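Local coordinates for protein structure-specific endonuclease subunit SLX1 (PDB 4XLG) that probably serves as the catalytic subunit of the SLX1-SLX4 endonuclease, nicking branched DNA near its junctions during repair and recombination, at residues I7-Y11 / Y194-L198; Y26-T30 / Q79-Q83; E61-Y67 / L128-N134; S164-L168 / K185-L189. The protein carries 1 engineered substitution. One frame throughout, in Å; residues are numbered along the deposited sequence. Where two conformers were deposited one is given.

Contact 1: I7-Y11 / Y194-L198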
loop_
_atom_site.group_PDB
_atom_site.type_symbol
_atom_site.label_atom_id
_atom_site.label_comp_id
_atom_site.label_asym_id
_atom_site.label_seq_id
_atom_site.Cartn_x
_atom_site.Cartn_y
_atom_site.Cartn_z
ATOM N N ILE B 7 -0.510 9.108 4.362
ATOM C CA ILE B 7 -0.238 7.711 4.078
ATOM C C ILE B 7 0.626 7.165 5.244
ATOM O O ILE B 7 1.513 7.863 5.707
ATOM C CB ILE B 7 0.511 7.569 2.762
ATOM C CG1 ILE B 7 -0.462 8.014 1.613
ATOM C CG2 ILE B 7 1.046 6.132 2.562
ATOM C CD1 ILE B 7 -0.007 7.564 0.251
ATOM N N PRO B 8 0.292 5.985 5.777
ATOM C CA PRO B 8 1.058 5.458 6.933
ATOM C C PRO B 8 2.520 5.328 6.645
ATOM O O PRO B 8 2.926 4.971 5.519
ATOM C CB PRO B 8 0.492 4.025 7.157
ATOM C CG PRO B 8 -0.961 4.158 6.612
ATOM C CD PRO B 8 -0.830 5.110 5.381
ATOM N N ASP B 9 3.326 5.627 7.665
ATOM C CA ASP B 9 4.750 5.330 7.568
ATOM C C ASP B 9 4.970 3.858 7.283
ATOM O O ASP B 9 5.859 3.497 6.535
ATOM C CB ASP B 9 5.475 5.726 8.889
ATOM C CG ASP B 9 5.299 7.208 9.207
ATOM O OD1 ASP B 9 5.102 8.048 8.270
ATOM O OD2 ASP B 9 5.293 7.561 10.387
ATOM N N PHE B 10 4.216 3.013 7.972
ATOM C CA PHE B 10 4.249 1.584 7.731
ATOM C C PHE B 10 2.892 0.999 8.008
ATOM O O PHE B 10 2.305 1.274 9.049
ATOM C CB PHE B 10 5.302 0.893 8.655
ATOM C CG PHE B 10 5.490 -0.594 8.321
ATOM C CD1 PHE B 10 4.639 -1.579 8.842
ATOM C CD2 PHE B 10 6.470 -0.946 7.418
ATOM C CE1 PHE B 10 4.791 -2.970 8.461
ATOM C CE2 PHE B 10 6.674 -2.334 7.049
ATOM C CZ PHE B 10 5.831 -3.327 7.576
ATOM N N TYR B 11 2.360 0.193 7.086
ATOM C CA TYR B 11 1.140 -0.532 7.443
ATOM C C TYR B 11 1.249 -1.811 6.623
ATOM O O TYR B 11 1.420 -1.743 5.386
ATOM C CB TYR B 11 -0.160 0.273 7.105
ATOM C CG TYR B 11 -1.226 0.039 8.175
ATOM C CD1 TYR B 11 -1.878 -1.245 8.284
ATOM C CD2 TYR B 11 -1.505 1.010 9.114
ATOM C CE1 TYR B 11 -2.815 -1.474 9.323
ATOM C CE2 TYR B 11 -2.434 0.798 10.123
ATOM C CZ TYR B 11 -3.053 -0.456 10.220
ATOM O OH TYR B 11 -3.959 -0.635 11.245
ATOM N N TYR B 194 11.401 -3.421 9.747
ATOM C CA TYR B 194 10.536 -2.326 10.195
ATOM C C TYR B 194 11.359 -1.056 10.519
ATOM O O TYR B 194 11.045 0.052 10.051
ATOM C CB TYR B 194 9.783 -2.762 11.435
ATOM C CG TYR B 194 8.838 -1.761 12.032
ATOM C CD1 TYR B 194 7.816 -1.185 11.247
ATOM C CD2 TYR B 194 8.866 -1.483 13.392
ATOM C CE1 TYR B 194 6.896 -0.311 11.802
ATOM C CE2 TYR B 194 7.934 -0.596 13.966
ATOM C CZ TYR B 194 6.950 -0.040 13.147
ATOM O OH TYR B 194 6.026 0.754 13.722
ATOM N N SER B 195 12.414 -1.223 11.310
ATOM C CA SER B 195 13.123 -0.029 11.839
ATOM C C SER B 195 13.858 0.610 10.673
ATOM O O SER B 195 14.015 1.861 10.578
ATOM C CB SER B 195 14.090 -0.404 12.990
ATOM O OG SER B 195 13.334 -0.769 14.140
ATOM N N THR B 196 14.315 -0.239 9.766
ATOM C CA THR B 196 15.028 0.312 8.608
ATOM C C THR B 196 14.085 1.086 7.687
ATOM O O THR B 196 14.458 2.136 7.151
ATOM C CB THR B 196 15.739 -0.795 7.803
ATOM O OG1 THR B 196 16.852 -1.322 8.581
ATOM C CG2 THR B 196 16.344 -0.212 6.529
ATOM N N THR B 197 12.878 0.548 7.475
ATOM C CA THR B 197 11.884 1.204 6.614
ATOM C C THR B 197 11.566 2.589 7.183
ATOM O O THR B 197 11.558 3.585 6.448
ATOM C CB THR B 197 10.596 0.345 6.489
ATOM O OG1 THR B 197 10.970 -0.862 5.841
ATOM C CG2 THR B 197 9.546 1.056 5.598
ATOM N N LEU B 198 11.345 2.652 8.488
ATOM C CA LEU B 198 11.050 3.960 9.116
ATOM C C LEU B 198 12.268 4.909 8.997
ATOM O O LEU B 198 12.116 6.120 8.762
ATOM C CB LEU B 198 10.643 3.795 10.582
ATOM C CG LEU B 198 9.313 3.029 10.880
ATOM C CD1 LEU B 198 9.039 3.043 12.401
ATOM C CD2 LEU B 198 8.112 3.652 10.112
#
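F10 meets Y194 in a T-shaped (edge-to-face) pair: the ring centroids lie 5.3 Å apart and the planes stand at 82°. The tyrosine supplies the edge. Its CD1 sits over one face of the phenylalanine ring, displaced toward the rim, while its CE1 reaches down to F10 CB at 3.7 Å. With F10 CG anti to the backbone N (chi1 -173°), the ring is carried from the loop toward the helix, and its face is turned to the oncoming Y194 edge. T197, one helical turn after Y194, closes the edge of the same ring, its CG2 lying near the ring plane at 4.1 Å from F10 CD2. This is the dense part of the interface, and F10 is its one buried residue; P33 of helix 33-41 touches both aromatic side chains, and the Y67 ring meets F10 at about 20° between planes. In fold terms, the loop leading into strand 12-18 of the GIY-YIG domain is here laid against the long helix 176-213, 183 residues further along. Toward the surface the packing thins. L198 offers a single methyl, CD2, which lies 3.6 Å from D9 CB and touches F10 CB more distantly at 4.2 Å; its other methyl, CD1, is set against a face of the Y194 ring. The polar end of D9 is used away from helix 176-213, OD1 bonding to the hydroxyl of Y293 on helix 288-299 and to Q6 NE2. The D9 carbonyl takes a hydrogen bond from K201 NZ, one turn beyond L198.

Contact 2: Y26-T30 / Q79-Q83; sequences YIGST and QHAWQ. Engineered in segment 79-83: Q79 (natural residue Glu).
I27 and G28 of strand 26-30 face Q83 and Q79 of helix 79-83 on segments that run almost exactly antiparallel (175°), with their axes 8.4 Å apart at closest approach. By sequence Y26, I27 and G28 are the YIG tripeptide that gives the GIY-YIG nuclease family half its name. I27 carries the largest share of the contact. Its CD1 stands over the five-membered ring of W82, 3.6 Å from the centroid and only 3° off the normal, a nearly ideal CH-pi contact. I27 CG2, anti to the backbone N, meets the indole at its rim, 3.7 Å from W82 CE3, and also touches Q79 CG; Q83 CG flanks I27 CB. The polar link is S29 OG, which donates to Q79 OE1 over 2.7 Å; the hydroxyl approaches nearly along the C=O axis (164°). OG lies between its own N and carbonyl carbon, which points it at the helix. Q79 is an engineered residue, glutamate in the natural sequence. Its NE2 bonds Q83 OE1 at 3.0 Å, so each end of this amide has a partner, one on the strand and one a turn along the helix. Q83 NE2 is close to I27 O, but the angle rules out a bond; a water that accepts from I27 N is reached only weakly by Q83 NE2. Behind the contact, W82 NE1 donates to K110 O and its ring packs on M113, I114 and L117 of helix 107-118, while I27 and W82 both touch L15 on strand 12-18, the neighbour of strand 25-30 in the GIY-YIG sheet.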
loop_
_atom_site.group_PDB
_atom_site.type_symbol
_atom_site.label_atom_id
_atom_site.label_comp_id
_atom_site.label_asym_id
_atom_site.label_seq_id
_atom_site.Cartn_x
_atom_site.Cartn_y
_atom_site.Cartn_z
ATOM N N TYR B 26 -2.026 -17.529 10.561
ATOM C CA TYR B 26 -2.813 -16.411 11.043
ATOM C C TYR B 26 -2.549 -15.264 10.119
ATOM O O TYR B 26 -1.389 -15.017 9.787
ATOM C CB TYR B 26 -2.400 -16.048 12.467
ATOM C CG TYR B 26 -3.300 -14.980 13.063
ATOM C CD1 TYR B 26 -3.005 -13.637 12.890
ATOM C CD2 TYR B 26 -4.388 -15.318 13.834
ATOM C CE1 TYR B 26 -3.838 -12.636 13.411
ATOM C CE2 TYR B 26 -5.220 -14.328 14.378
ATOM C CZ TYR B 26 -4.902 -12.998 14.180
ATOM O OH TYR B 26 -5.685 -12.016 14.702
ATOM N N ILE B 27 -3.600 -14.532 9.758
ATOM C CA ILE B 27 -3.369 -13.327 8.939
ATOM C C ILE B 27 -3.874 -12.086 9.665
ATOM O O ILE B 27 -5.019 -12.106 10.195
ATOM C CB ILE B 27 -4.134 -13.461 7.585
ATOM C CG1 ILE B 27 -3.443 -14.537 6.730
ATOM C CG2 ILE B 27 -4.158 -12.078 6.787
ATOM C CD1 ILE B 27 -4.392 -15.029 5.567
ATOM N N GLY B 28 -3.082 -11.001 9.700
ATOM C CA GLY B 28 -3.632 -9.772 10.301
ATOM C C GLY B 28 -2.983 -8.564 9.652
ATOM O O GLY B 28 -2.279 -8.699 8.655
ATOM N N SER B 29 -3.260 -7.366 10.180
ATOM C CA SER B 29 -2.643 -6.171 9.612
ATOM C C SER B 29 -2.241 -5.282 10.762
ATOM O O SER B 29 -2.854 -5.333 11.843
ATOM C CB SER B 29 -3.607 -5.417 8.656
ATOM O OG SER B 29 -4.818 -5.046 9.300
ATOM N N THR B 30 -1.208 -4.475 10.533
ATOM C CA THR B 30 -0.663 -3.672 11.643
ATOM C C THR B 30 0.218 -2.514 11.156
ATOM O O THR B 30 0.910 -2.658 10.162
ATOM C CB THR B 30 0.229 -4.576 12.613
ATOM O OG1 THR B 30 0.678 -3.794 13.733
ATOM C CG2 THR B 30 1.431 -5.205 11.875
ATOM N N GLN B 79 -6.360 -7.431 3.833
ATOM C CA GLN B 79 -6.408 -8.487 4.867
ATOM C C GLN B 79 -7.696 -9.306 4.792
ATOM O O GLN B 79 -7.678 -10.537 4.837
ATOM C CB GLN B 79 -6.310 -7.849 6.259
ATOM C CG GLN B 79 -6.330 -8.946 7.398
ATOM C CD GLN B 79 -6.765 -8.348 8.674
ATOM O OE1 GLN B 79 -6.330 -7.271 9.028
ATOM N NE2 GLN B 79 -7.688 -9.002 9.358
ATOM N N HIS B 80 -8.823 -8.619 4.698
ATOM C CA HIS B 80 -10.083 -9.347 4.688
ATOM C C HIS B 80 -10.228 -10.176 3.422
ATOM O O HIS B 80 -10.772 -11.269 3.465
ATOM C CB HIS B 80 -11.249 -8.346 4.860
ATOM C CG HIS B 80 -11.243 -7.690 6.207
ATOM N ND1 HIS B 80 -11.820 -6.462 6.451
ATOM C CD2 HIS B 80 -10.691 -8.086 7.383
ATOM C CE1 HIS B 80 -11.632 -6.134 7.720
ATOM N NE2 HIS B 80 -10.954 -7.104 8.307
ATOM N N ALA B 81 -9.753 -9.652 2.292
ATOM C CA ALA B 81 -9.845 -10.413 1.034
ATOM C C ALA B 81 -8.956 -11.684 1.128
ATOM O O ALA B 81 -9.343 -12.785 0.673
ATOM C CB ALA B 81 -9.406 -9.518 -0.126
ATOM N N TRP B 82 -7.779 -11.487 1.690
ATOM C CA TRP B 82 -6.790 -12.559 1.833
ATOM C C TRP B 82 -7.387 -13.663 2.739
ATOM O O TRP B 82 -7.334 -14.866 2.411
ATOM C CB TRP B 82 -5.495 -11.960 2.403
ATOM C CG TRP B 82 -4.312 -12.922 2.443
ATOM C CD1 TRP B 82 -4.247 -14.205 1.937
ATOM C CD2 TRP B 82 -3.026 -12.608 2.942
ATOM N NE1 TRP B 82 -2.954 -14.705 2.133
ATOM C CE2 TRP B 82 -2.198 -13.735 2.737
ATOM C CE3 TRP B 82 -2.483 -11.463 3.562
ATOM C CZ2 TRP B 82 -0.869 -13.777 3.174
ATOM C CZ3 TRP B 82 -1.152 -11.485 3.962
ATOM C CH2 TRP B 82 -0.359 -12.644 3.756
ATOM N N GLN B 83 -7.988 -13.269 3.859
ATOM C CA GLN B 83 -8.670 -14.242 4.736
ATOM C C GLN B 83 -9.878 -14.894 4.116
ATOM O O GLN B 83 -10.158 -16.045 4.418
ATOM C CB GLN B 83 -9.110 -13.572 6.044
ATOM C CG GLN B 83 -7.889 -13.113 6.871
ATOM C CD GLN B 83 -8.290 -12.284 8.096
ATOM O OE1 GLN B 83 -9.075 -11.322 7.999
ATOM N NE2 GLN B 83 -7.807 -12.705 9.266
HETATM O O HOH W 1 -6.231 -15.655 9.917
#

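Contact 3: E61-Y67 / L128-N134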
loop_
_atom_site.group_PDB
_atom_site.type_symbol
_atom_site.label_atom_id
_atom_site.label_comp_id
_atom_site.label_asym_id
_atom_site.label_seq_id
_atom_site.Cartn_x
_atom_site.Cartn_y
_atom_site.Cartn_z
ATOM N N GLU B 61 5.925 -17.753 13.866
ATOM C CA GLU B 61 6.938 -17.114 13.001
ATOM C C GLU B 61 6.224 -16.179 12.014
ATOM O O GLU B 61 5.250 -16.599 11.393
ATOM C CB GLU B 61 7.713 -18.212 12.183
ATOM C CG GLU B 61 8.757 -17.610 11.211
ATOM C CD GLU B 61 9.318 -18.658 10.244
ATOM O OE1 GLU B 61 8.784 -19.791 10.179
ATOM O OE2 GLU B 61 10.312 -18.332 9.540
ATOM N N MET B 62 6.647 -14.909 11.907
ATOM C CA MET B 62 6.064 -14.079 10.844
ATOM C C MET B 62 6.804 -14.435 9.560
ATOM O O MET B 62 7.965 -14.111 9.417
ATOM C CB MET B 62 6.192 -12.579 11.186
ATOM C CG MET B 62 5.501 -11.701 10.082
ATOM S SD MET B 62 5.549 -9.942 10.544
ATOM C CE MET B 62 4.419 -9.945 11.935
ATOM N N VAL B 63 6.132 -15.092 8.607
ATOM C CA VAL B 63 6.896 -15.553 7.462
ATOM C C VAL B 63 6.900 -14.585 6.283
ATOM O O VAL B 63 7.803 -14.639 5.416
ATOM C CB VAL B 63 6.381 -16.959 6.969
ATOM C CG1 VAL B 63 6.651 -18.024 8.097
ATOM C CG2 VAL B 63 4.881 -16.975 6.558
ATOM N N ALA B 64 5.887 -13.718 6.227
ATOM C CA ALA B 64 5.783 -12.758 5.108
ATOM C C ALA B 64 4.973 -11.562 5.550
ATOM O O ALA B 64 4.125 -11.668 6.440
ATOM C CB ALA B 64 5.121 -13.395 3.856
ATOM N N ILE B 65 5.216 -10.424 4.905
ATOM C CA ILE B 65 4.345 -9.283 5.165
ATOM C C ILE B 65 4.262 -8.490 3.837
ATOM O O ILE B 65 5.259 -8.379 3.110
ATOM C CB ILE B 65 4.849 -8.409 6.354
ATOM C CG1 ILE B 65 3.795 -7.320 6.716
ATOM C CG2 ILE B 65 6.268 -7.773 6.069
ATOM C CD1 ILE B 65 4.168 -6.715 8.147
ATOM N N VAL B 66 3.067 -8.007 3.533
ATOM C CA VAL B 66 2.824 -7.152 2.370
ATOM C C VAL B 66 2.670 -5.768 2.951
ATOM O O VAL B 66 1.829 -5.577 3.842
ATOM C CB VAL B 66 1.545 -7.560 1.638
ATOM C CG1 VAL B 66 1.182 -6.576 0.444
ATOM C CG2 VAL B 66 1.666 -9.049 1.123
ATOM N N TYR B 67 3.470 -4.806 2.487
ATOM C CA TYR B 67 3.329 -3.473 3.080
ATOM C C TYR B 67 3.397 -2.420 1.961
ATOM O O TYR B 67 3.461 -2.770 0.770
ATOM C CB TYR B 67 4.402 -3.242 4.177
ATOM C CG TYR B 67 5.846 -3.209 3.686
ATOM C CD1 TYR B 67 6.555 -4.391 3.429
ATOM C CD2 TYR B 67 6.508 -1.974 3.514
ATOM C CE1 TYR B 67 7.876 -4.358 2.997
ATOM C CE2 TYR B 67 7.847 -1.943 3.079
ATOM C CZ TYR B 67 8.520 -3.148 2.840
ATOM O OH TYR B 67 9.825 -3.100 2.403
ATOM N N LEU B 128 2.519 -2.346 -4.076
ATOM C CA LEU B 128 2.859 -2.916 -2.772
ATOM C C LEU B 128 4.181 -3.660 -2.795
ATOM O O LEU B 128 4.710 -4.017 -3.861
ATOM C CB LEU B 128 1.731 -3.869 -2.313
ATOM C CG LEU B 128 0.376 -3.108 -2.204
ATOM C CD1 LEU B 128 -0.737 -4.109 -2.065
ATOM C CD2 LEU B 128 0.439 -2.146 -0.936
ATOM N N THR B 129 4.703 -3.913 -1.597
ATOM C CA THR B 129 5.907 -4.718 -1.475
ATOM C C THR B 129 5.566 -6.003 -0.743
ATOM O O THR B 129 4.995 -5.951 0.359
ATOM C CB THR B 129 7.022 -3.958 -0.705
ATOM O OG1 THR B 129 7.448 -2.840 -1.516
ATOM C CG2 THR B 129 8.265 -4.881 -0.392
ATOM N N LEU B 130 5.939 -7.139 -1.338
ATOM C CA LEU B 130 5.768 -8.443 -0.683
ATOM C C LEU B 130 7.155 -8.843 -0.115
ATOM O O LEU B 130 8.101 -9.048 -0.874
ATOM C CB LEU B 130 5.259 -9.484 -1.709
ATOM C CG LEU B 130 5.391 -10.955 -1.276
ATOM C CD1 LEU B 130 4.592 -11.212 0.014
ATOM C CD2 LEU B 130 4.906 -11.794 -2.480
ATOM N N HIS B 131 7.253 -8.968 1.206
ATOM C CA HIS B 131 8.546 -9.248 1.835
ATOM C C HIS B 131 8.491 -10.603 2.545
ATOM O O HIS B 131 7.580 -10.810 3.377
ATOM C CB HIS B 131 8.887 -8.198 2.902
ATOM C CG HIS B 131 10.214 -8.472 3.556
ATOM N ND1 HIS B 131 11.416 -8.091 2.994
ATOM C CD2 HIS B 131 10.531 -9.191 4.672
ATOM C CE1 HIS B 131 12.415 -8.540 3.735
ATOM N NE2 HIS B 131 11.903 -9.191 4.771
ATOM N N PHE B 132 9.465 -11.477 2.263
ATOM C CA PHE B 132 9.585 -12.766 2.985
ATOM C C PHE B 132 10.668 -12.760 4.052
ATOM O O PHE B 132 11.777 -12.271 3.817
ATOM C CB PHE B 132 9.907 -13.906 1.977
ATOM C CG PHE B 132 8.772 -14.155 1.056
ATOM C CD1 PHE B 132 7.708 -14.961 1.485
ATOM C CD2 PHE B 132 8.727 -13.575 -0.206
ATOM C CE1 PHE B 132 6.594 -15.206 0.651
ATOM C CE2 PHE B 132 7.635 -13.840 -1.092
ATOM C CZ PHE B 132 6.552 -14.642 -0.657
ATOM N N PHE B 133 10.339 -13.295 5.222
ATOM C CA PHE B 133 11.306 -13.454 6.296
ATOM C C PHE B 133 11.835 -14.864 6.331
ATOM O O PHE B 133 12.753 -15.202 7.114
ATOM C CB PHE B 133 10.655 -13.164 7.633
ATOM C CG PHE B 133 10.124 -11.760 7.741
ATOM C CD1 PHE B 133 11.035 -10.684 7.939
ATOM C CD2 PHE B 133 8.743 -11.509 7.640
ATOM C CE1 PHE B 133 10.543 -9.369 8.065
ATOM C CE2 PHE B 133 8.227 -10.185 7.772
ATOM C CZ PHE B 133 9.136 -9.112 7.991
ATOM N N ASN B 134 11.220 -15.706 5.512
ATOM C CA ASN B 134 11.626 -17.124 5.458
ATOM C C ASN B 134 11.816 -17.504 4.005
ATOM O O ASN B 134 10.905 -17.307 3.181
ATOM C CB ASN B 134 10.568 -18.043 6.126
ATOM C CG ASN B 134 11.024 -19.518 6.172
ATOM O OD1 ASN B 134 11.118 -20.176 5.131
ATOM N ND2 ASN B 134 11.346 -20.025 7.386
HETATM O O HOH W 2 11.774 -16.042 9.658
#
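E61 OE2 accepts two bonds at one end of the strand pair: N134 ND2 donates over 2.9 Å, and a water donates to E61 OE2 over 2.7 Å and also to F133 O. The amide hydrogen arrives on the syn lone pair of the carboxylate oxygen, close to the amide's own plane, although the two flat groups are turned 66° apart. N134 ND2 has a second acceptor in T169 O, and its OD1 caps the start of helix 135-143, so both ends of this amide are occupied. From here the backbones pair antiparallel. I65 with H131 and Y67 with T129 are hydrogen-bonded pairs with two bonds each, whereas A64 with F132 and V66 with L130 are non-hydrogen-bonded. V63 and A64 both face L15 on the adjoining strand 12-18, which makes a classic beta bulge in strand 60-67, the central strand of the five-stranded sheet. At the bulged end F133 N still bonds V63 O at 2.9 Å, but from well above the carbonyl plane. The F133 ring then lies alongside M62, whose SD comes within 3.9 Å of CE2 in an oblique Met-aromatic contact, and I65 CG2 presses on CE2 at 3.5 Å. On the same face as I65, chi1 of 65° stands the Y67 ring off the sheet, leaning across beside T129, whose side chain points the same way; T129 CB lies over one ring face, 4.0 Å from the centroid, and H131 CB meets the edge. The other face carries A64 CB against F132 CD1, and V66 CG2 against L130 CD1, both pairs at 3.8 Å.

Contact 4: S164-L168 / K185-L189; sequences SQDAL and KNMEL
L189 reaches from the helix into the bend of segment 164-168, and its atoms can be followed outward in turn. CB passes S164 OG at 4.1 Å. CG, placed anti to the carbonyl carbon (chi1 -62°), sends the two methyls on to different targets. CD2 lies against the backbone oxygens Q165 O, at 3.5 Å, and D166 O, while CD1 rests on A167 CA at 3.9 Å and then on L168 CG. Within segment 164-168 the leucine thus meets mainly backbone atoms. The bend is a type II beta turn from S164 to A167, closed by the 3.1 Å bond from A167 N to S164 O, with D166 at its third position adopting a positive phi of 62°. This turn interrupts strand 160-168, an outermost strand of the sheet in this chain, where it runs beside helix 176-213. Beyond the turn L168 points back at the helix: its CD2 touches K185 CB and CD, both at 4.0 Å, the two chains crossing at about a right angle, and its CD1 lies near N186 CB at 4.4 Å. K185 takes part through CB and CD. N186 is held by its own polar tie, OD1 accepting from M62 N on strand 60-67. Solvent supplies a bridge at the S164 end. One water donates to L189 O over 2.7 Å and is hydrogen-bonded to S164 OG, which is also bound by H131 NE2 from the adjacent strand 129-132.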
loop_
_atom_site.group_PDB
_atom_site.type_symbol
_atom_site.label_atom_id
_atom_site.label_comp_id
_atom_site.label_asym_id
_atom_site.label_seq_id
_atom_site.Cartn_x
_atom_site.Cartn_y
_atom_site.Cartn_z
ATOM N N SER B 164 14.488 -11.218 3.286
ATOM C CA SER B 164 15.413 -10.765 4.323
ATOM C C SER B 164 16.817 -11.280 4.118
ATOM O O SER B 164 17.004 -12.436 3.788
ATOM C CB SER B 164 14.939 -11.231 5.700
ATOM O OG SER B 164 13.935 -10.392 6.213
ATOM N N GLN B 165 17.797 -10.417 4.331
ATOM C CA GLN B 165 19.152 -10.914 4.494
ATOM C C GLN B 165 19.107 -11.855 5.709
ATOM O O GLN B 165 18.484 -11.525 6.735
ATOM C CB GLN B 165 20.122 -9.758 4.717
ATOM C CG GLN B 165 21.545 -10.210 4.954
ATOM C CD GLN B 165 22.504 -9.084 4.661
ATOM O OE1 GLN B 165 22.340 -7.975 5.178
ATOM N NE2 GLN B 165 23.478 -9.335 3.787
ATOM N N ASP B 166 19.751 -13.009 5.610
ATOM C CA ASP B 166 19.731 -13.996 6.710
ATOM C C ASP B 166 18.321 -14.523 7.036
ATOM O O ASP B 166 18.045 -14.918 8.163
ATOM C CB ASP B 166 20.343 -13.406 7.989
ATOM C CG ASP B 166 21.757 -12.911 7.788
ATOM O OD1 ASP B 166 22.544 -13.554 7.044
ATOM O OD2 ASP B 166 22.053 -11.849 8.379
ATOM N N ALA B 167 17.430 -14.525 6.044
ATOM C CA ALA B 167 16.115 -15.184 6.175
ATOM C C ALA B 167 16.285 -16.605 6.699
ATOM O O ALA B 167 17.261 -17.316 6.341
ATOM C CB ALA B 167 15.386 -15.224 4.811
ATOM N N LEU B 168 15.345 -17.033 7.521
ATOM C CA LEU B 168 15.335 -18.426 7.975
ATOM C C LEU B 168 15.028 -19.372 6.809
ATOM O O LEU B 168 14.427 -19.001 5.823
ATOM C CB LEU B 168 14.297 -18.620 9.089
ATOM C CG LEU B 168 14.638 -17.762 10.311
ATOM C CD1 LEU B 168 13.783 -18.192 11.492
ATOM C CD2 LEU B 168 16.199 -17.813 10.599
ATOM N N LYS B 185 15.264 -15.353 16.201
ATOM C CA LYS B 185 15.854 -14.922 14.926
ATOM C C LYS B 185 14.815 -14.241 14.058
ATOM O O LYS B 185 15.103 -13.205 13.427
ATOM C CB LYS B 185 16.478 -16.096 14.158
ATOM C CG LYS B 185 17.869 -16.514 14.714
ATOM C CD LYS B 185 18.401 -17.741 13.975
ATOM C CE LYS B 185 19.870 -18.019 14.316
ATOM N NZ LYS B 185 20.121 -17.910 15.776
ATOM N N ASN B 186 13.611 -14.809 14.029
ATOM C CA ASN B 186 12.538 -14.196 13.241
ATOM C C ASN B 186 12.213 -12.783 13.775
ATOM O O ASN B 186 12.033 -11.848 13.001
ATOM C CB ASN B 186 11.301 -15.092 13.284
ATOM C CG ASN B 186 10.069 -14.470 12.576
ATOM O OD1 ASN B 186 9.059 -14.170 13.212
ATOM N ND2 ASN B 186 10.160 -14.353 11.235
ATOM N N MET B 187 12.171 -12.614 15.088
ATOM C CA MET B 187 11.887 -11.256 15.665
ATOM C C MET B 187 12.930 -10.258 15.171
ATOM O O MET B 187 12.583 -9.108 14.869
ATOM C CB MET B 187 11.948 -11.259 17.219
ATOM C CG MET B 187 10.685 -11.869 17.839
ATOM S SD MET B 187 9.198 -10.769 17.563
ATOM C CE MET B 187 9.635 -9.277 18.381
ATOM N N GLU B 188 14.171 -10.690 15.129
ATOM C CA GLU B 188 15.268 -9.778 14.748
ATOM C C GLU B 188 15.048 -9.387 13.258
ATOM O O GLU B 188 15.256 -8.229 12.868
ATOM C CB GLU B 188 16.669 -10.411 14.951
ATOM C CG GLU B 188 17.682 -9.332 14.774
ATOM C CD GLU B 188 17.490 -8.261 15.870
ATOM O OE1 GLU B 188 17.406 -7.030 15.577
ATOM O OE2 GLU B 188 17.361 -8.689 17.039
ATOM N N LEU B 189 14.653 -10.362 12.416
ATOM C CA LEU B 189 14.406 -10.044 10.989
ATOM C C LEU B 189 13.259 -9.035 10.815
ATOM O O LEU B 189 13.312 -8.148 9.939
ATOM C CB LEU B 189 14.053 -11.322 10.183
ATOM C CG LEU B 189 15.190 -12.342 10.195
ATOM C CD1 LEU B 189 14.681 -13.643 9.432
ATOM C CD2 LEU B 189 16.433 -11.850 9.516
HETATM O O HOH W 3 14.845 -8.475 7.726
#

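Overall arrangement
Contacts 2, 3 and 4 all reach the same mixed sheet. Contact 2 joins its outermost strand 25-30 to helix 72-84, contact 3 pairs its third and fourth strands, and contact 4 lays its other outermost strand on helix 176-213. Contact 3 is central: its centre is 11, 12 and 13 Å from those of contacts 4, 2 and 1, while contacts 2 and 4 are 21 Å apart. Contacts 1 and 4 use the same helix, 17 Å apart between centres. Along the chain, contact 1 spans the other three, contacts 2 and 3 interleave, and contact 4 follows both. The long helix packs on the GIY-YIG domain and sheet edge, then leads on to the zinc-binding region that follows.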